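Lmo0135 protein (Listeria monocytogenes EGD-e, PDB 5ISU) is the substrate-binding protein CtaP of an ABC transporter and probably serves peptide uptake. Local coordinates at residues 444-447 and 448-452; 214-217 and 218-221. All coordinates share one frame; numbering follows the deposited sequence.

In the fold
Both contacts are local, each made within a single helix or at its start, and they lie on opposite sides of the chain's centre, with about 35 Å between their nearest atoms. Interaction 1 is inside helix 442-458 and is partly buried: Arg-445, Ile-448 and Tyr-449 form an inward side, while Glu-444, Glu-447 and Lys-451 are exposed. Interaction 2 is a surface contact where the chain leaves strand 208-213 and enters helix 217-225, with Ala-220 its one buried residue. The chemistry differs accordingly. In 444-452 a guanidinium reaches a tyrosine hydroxyl one turn on; in 214-221 a carboxylate accepts a backbone N-H of the first helical turn.

Interaction 1: residues 444-447 and 448-452; sequences ERQE and IYEKI
Within helix 442-458, Arg-445 and Tyr-449 form an i to i+4 side-chain pair on the buried side. Arg-445 NH2 donates to Tyr-449 OH at 3.2 Å, a bent bond (N-H...O 138°) whose acceptor is tilted 31° out of the guanidinium plane. That plane and the phenol ring are nearly perpendicular, 85° apart, so this is no parallel stack. The arginine chain reaches the hydroxyl by running extended from CG to NE along the CE2 side of the ring: Arg-445 CG lies in plane at the ring edge, 3.8 Å from Tyr-449 CE2, and Arg-445 NE is 3.4 Å from the same carbon. On the main chain of the same two residues, Tyr-449 N bonds to Arg-445 O at 3.2 Å, almost straight at the hydrogen. One residue earlier, Ile-448 CG1 packs 3.3 Å from Glu-444 O, whereas the backbone bond from Ile-448 N to that oxygen is weak. The guanidinium has further partners: NH1 forms a salt bridge with Asp-405 and NE donates to Gly-436 O, which would help fix its rotation. Through Gly-436 the arginine ties helix 442-458 to the end of the preceding helix 427-438, against which Ile-448 (on Lys-435) and Ile-452 (on Leu-429, Leu-432 and Trp-433) also pack.

Interaction 2: residues 214-217 and 218-221; sequences TKDQ and NAAN
With chi1 at -170° and chi2 at -80°, Asp-216 places CG opposite its own backbone N and beside its carbonyl carbon, and turns OD1 toward the first turn of helix 217-225, where it accepts from Ala-219 N at 2.9 Å. Asp-216 stands at the N-cap position and its side chain takes the N-H three residues on, which makes this a capping bond; it is fairly straight (N-H...O 162°) and uses the anti lone pair of OD1, away from OD2. Asn-218 N also lies 3.1 Å from Asp-216 OD1. Because the start of a helix presents several backbone N-H groups, the negative carboxylate is probably favoured here by the helix dipole as well. The main chain of the same residue continues the grip: Asp-216 O receives Ala-220 N at 2.8 Å, and Ala-220 CB sits 3.3 Å from that oxygen. Next in line, Asn-221 N bonds to Gln-217 O at 2.8 Å. Thr-214 adds a looser apolar touch, its CG2 being 4.2 Å from Ala-220 CB. At the other end of the turn, Asn-221 OD1 is hydrogen-bonded to Lys-232 NZ. The capped turn follows strand 208-213, directly after which Thr-214 keeps a backbone hydrogen bond with Val-24 at the end of strand 19-24; Gln-217 and Ala-220 rest on Lys-232 of strand 231-233.

Interaction 1: residues 444-447 and 448-452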
# COMPACT_ATOMS: atom_id res chain seq x y z
N GLU A 444 11.68 12.47 20.37
CA GLU A 444 12.65 13.13 19.47
C GLU A 444 12.40 12.73 18.00
O GLU A 444 12.63 13.50 17.08
CB GLU A 444 14.09 12.79 19.83
CG GLU A 444 14.57 13.36 21.17
CD GLU A 444 16.03 13.02 21.46
OE1 GLU A 444 16.64 12.21 20.70
OE2 GLU A 444 16.58 13.55 22.46
N ARG A 445 11.91 11.51 17.81
CA ARG A 445 11.65 11.01 16.48
C ARG A 445 10.34 11.66 15.98
O ARG A 445 10.20 11.99 14.80
CB ARG A 445 11.61 9.47 16.49
CG ARG A 445 11.86 8.89 15.12
CD ARG A 445 11.60 7.39 14.98
NE ARG A 445 11.85 7.06 13.57
CZ ARG A 445 11.28 6.08 12.88
NH1 ARG A 445 10.36 5.28 13.43
NH2 ARG A 445 11.60 5.92 11.59
N GLN A 446 9.39 11.87 16.90
CA GLN A 446 8.13 12.54 16.54
C GLN A 446 8.41 13.95 16.02
O GLN A 446 7.90 14.33 14.98
CB GLN A 446 7.15 12.59 17.73
CG GLN A 446 5.77 13.17 17.37
CD GLN A 446 4.80 13.26 18.55
OE1 GLN A 446 4.02 14.21 18.65
NE2 GLN A 446 4.87 12.29 19.45
N GLU A 447 9.25 14.70 16.73
CA GLU A 447 9.60 16.08 16.33
C GLU A 447 10.23 16.15 14.93
O GLU A 447 9.94 17.07 14.18
CB GLU A 447 10.52 16.76 17.36
CG GLU A 447 9.82 17.05 18.68
CD GLU A 447 10.69 17.81 19.68
OE1 GLU A 447 11.88 18.10 19.41
OE2 GLU A 447 10.15 18.12 20.77
N ILE A 448 11.06 15.17 14.59
CA ILE A 448 11.72 15.13 13.29
C ILE A 448 10.71 14.94 12.15
O ILE A 448 10.74 15.68 11.17
CB ILE A 448 12.82 14.04 13.23
CG1 ILE A 448 13.96 14.40 14.18
CG2 ILE A 448 13.38 13.90 11.81
CD1 ILE A 448 14.90 13.26 14.49
N TYR A 449 9.83 13.96 12.27
CA TYR A 449 8.85 13.75 11.21
C TYR A 449 7.80 14.88 11.16
O TYR A 449 7.22 15.13 10.10
CB TYR A 449 8.26 12.35 11.23
CG TYR A 449 9.31 11.32 10.85
CD1 TYR A 449 9.71 11.15 9.53
CD2 TYR A 449 9.93 10.55 11.82
CE1 TYR A 449 10.69 10.24 9.19
CE2 TYR A 449 10.92 9.64 11.49
CZ TYR A 449 11.29 9.48 10.18
OH TYR A 449 12.25 8.53 9.88
N GLU A 450 7.58 15.57 12.27
CA GLU A 450 6.68 16.75 12.25
C GLU A 450 7.31 17.86 11.42
O GLU A 450 6.61 18.48 10.59
CB GLU A 450 6.31 17.22 13.65
CG GLU A 450 5.32 16.28 14.30
CD GLU A 450 4.87 16.72 15.69
OE1 GLU A 450 5.56 17.56 16.33
OE2 GLU A 450 3.83 16.21 16.14
N LYS A 451 8.62 18.08 11.57
CA LYS A 451 9.28 19.10 10.78
C LYS A 451 9.25 18.73 9.32
O LYS A 451 9.06 19.60 8.48
CB LYS A 451 10.73 19.40 11.22
CG LYS A 451 10.80 20.24 12.49
CD LYS A 451 12.06 21.12 12.55
CE LYS A 451 13.37 20.36 12.75
NZ LYS A 451 13.51 19.81 14.12
N ILE A 452 9.45 17.46 9.01
CA ILE A 452 9.42 16.97 7.62
C ILE A 452 8.06 17.23 6.99
O ILE A 452 7.98 17.80 5.89
CB ILE A 452 9.83 15.48 7.54
CG1 ILE A 452 11.31 15.33 7.96
CG2 ILE A 452 9.63 14.94 6.12
CD1 ILE A 452 11.79 13.91 8.07

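Interaction 2: residues 214-217 and 218-221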
# COMPACT_ATOMS: atom_id res chain seq x y z
N THR A 214 -12.05 -12.03 -13.16
CA THR A 214 -12.96 -11.36 -14.12
C THR A 214 -12.63 -9.87 -14.16
O THR A 214 -12.84 -9.13 -13.17
CB THR A 214 -14.46 -11.59 -13.81
OG1 THR A 214 -14.73 -12.98 -13.62
CG2 THR A 214 -15.36 -11.06 -14.98
N LYS A 215 -12.15 -9.44 -15.33
CA LYS A 215 -11.70 -8.08 -15.62
C LYS A 215 -12.85 -7.06 -15.77
O LYS A 215 -12.89 -6.05 -15.06
CB LYS A 215 -10.87 -8.14 -16.90
CG LYS A 215 -10.06 -6.91 -17.27
CD LYS A 215 -9.14 -7.25 -18.44
CE LYS A 215 -8.25 -6.09 -18.85
NZ LYS A 215 -9.03 -4.95 -19.40
N ASP A 216 -13.79 -7.33 -16.68
CA ASP A 216 -14.92 -6.42 -16.93
C ASP A 216 -15.81 -6.26 -15.68
O ASP A 216 -16.42 -7.23 -15.21
CB ASP A 216 -15.74 -6.90 -18.14
CG ASP A 216 -16.79 -5.88 -18.59
OD1 ASP A 216 -17.86 -5.80 -17.96
OD2 ASP A 216 -16.55 -5.21 -19.62
N GLN A 217 -15.89 -5.04 -15.16
CA GLN A 217 -16.68 -4.76 -13.95
C GLN A 217 -18.19 -4.90 -14.13
O GLN A 217 -18.87 -5.33 -13.21
CB GLN A 217 -16.32 -3.39 -13.35
CG GLN A 217 -14.90 -3.36 -12.78
CD GLN A 217 -14.76 -4.20 -11.51
OE1 GLN A 217 -14.27 -5.34 -11.55
NE2 GLN A 217 -15.25 -3.66 -10.39
N ASN A 218 -18.73 -4.53 -15.29
CA ASN A 218 -20.17 -4.72 -15.53
C ASN A 218 -20.49 -6.22 -15.44
O ASN A 218 -21.42 -6.61 -14.75
CB ASN A 218 -20.66 -4.11 -16.85
CG ASN A 218 -20.94 -2.60 -16.75
OD1 ASN A 218 -21.09 -2.06 -15.66
ND2 ASN A 218 -21.07 -1.95 -17.89
N ALA A 219 -19.64 -7.04 -16.06
CA ALA A 219 -19.79 -8.48 -16.02
C ALA A 219 -19.54 -9.03 -14.61
O ALA A 219 -20.25 -9.93 -14.14
CB ALA A 219 -18.83 -9.13 -16.99
N ALA A 220 -18.54 -8.49 -13.93
CA ALA A 220 -18.20 -8.98 -12.59
C ALA A 220 -19.33 -8.68 -11.61
O ALA A 220 -19.65 -9.52 -10.78
CB ALA A 220 -16.89 -8.36 -12.11
N ASN A 221 -19.90 -7.49 -11.70
CA ASN A 221 -21.00 -7.07 -10.81
C ASN A 221 -22.26 -7.88 -11.07
O ASN A 221 -23.01 -8.19 -10.14
CB ASN A 221 -21.25 -5.56 -10.90
CG ASN A 221 -20.12 -4.74 -10.27
OD1 ASN A 221 -19.34 -5.24 -9.45
ND2 ASN A 221 -20.05 -3.45 -10.62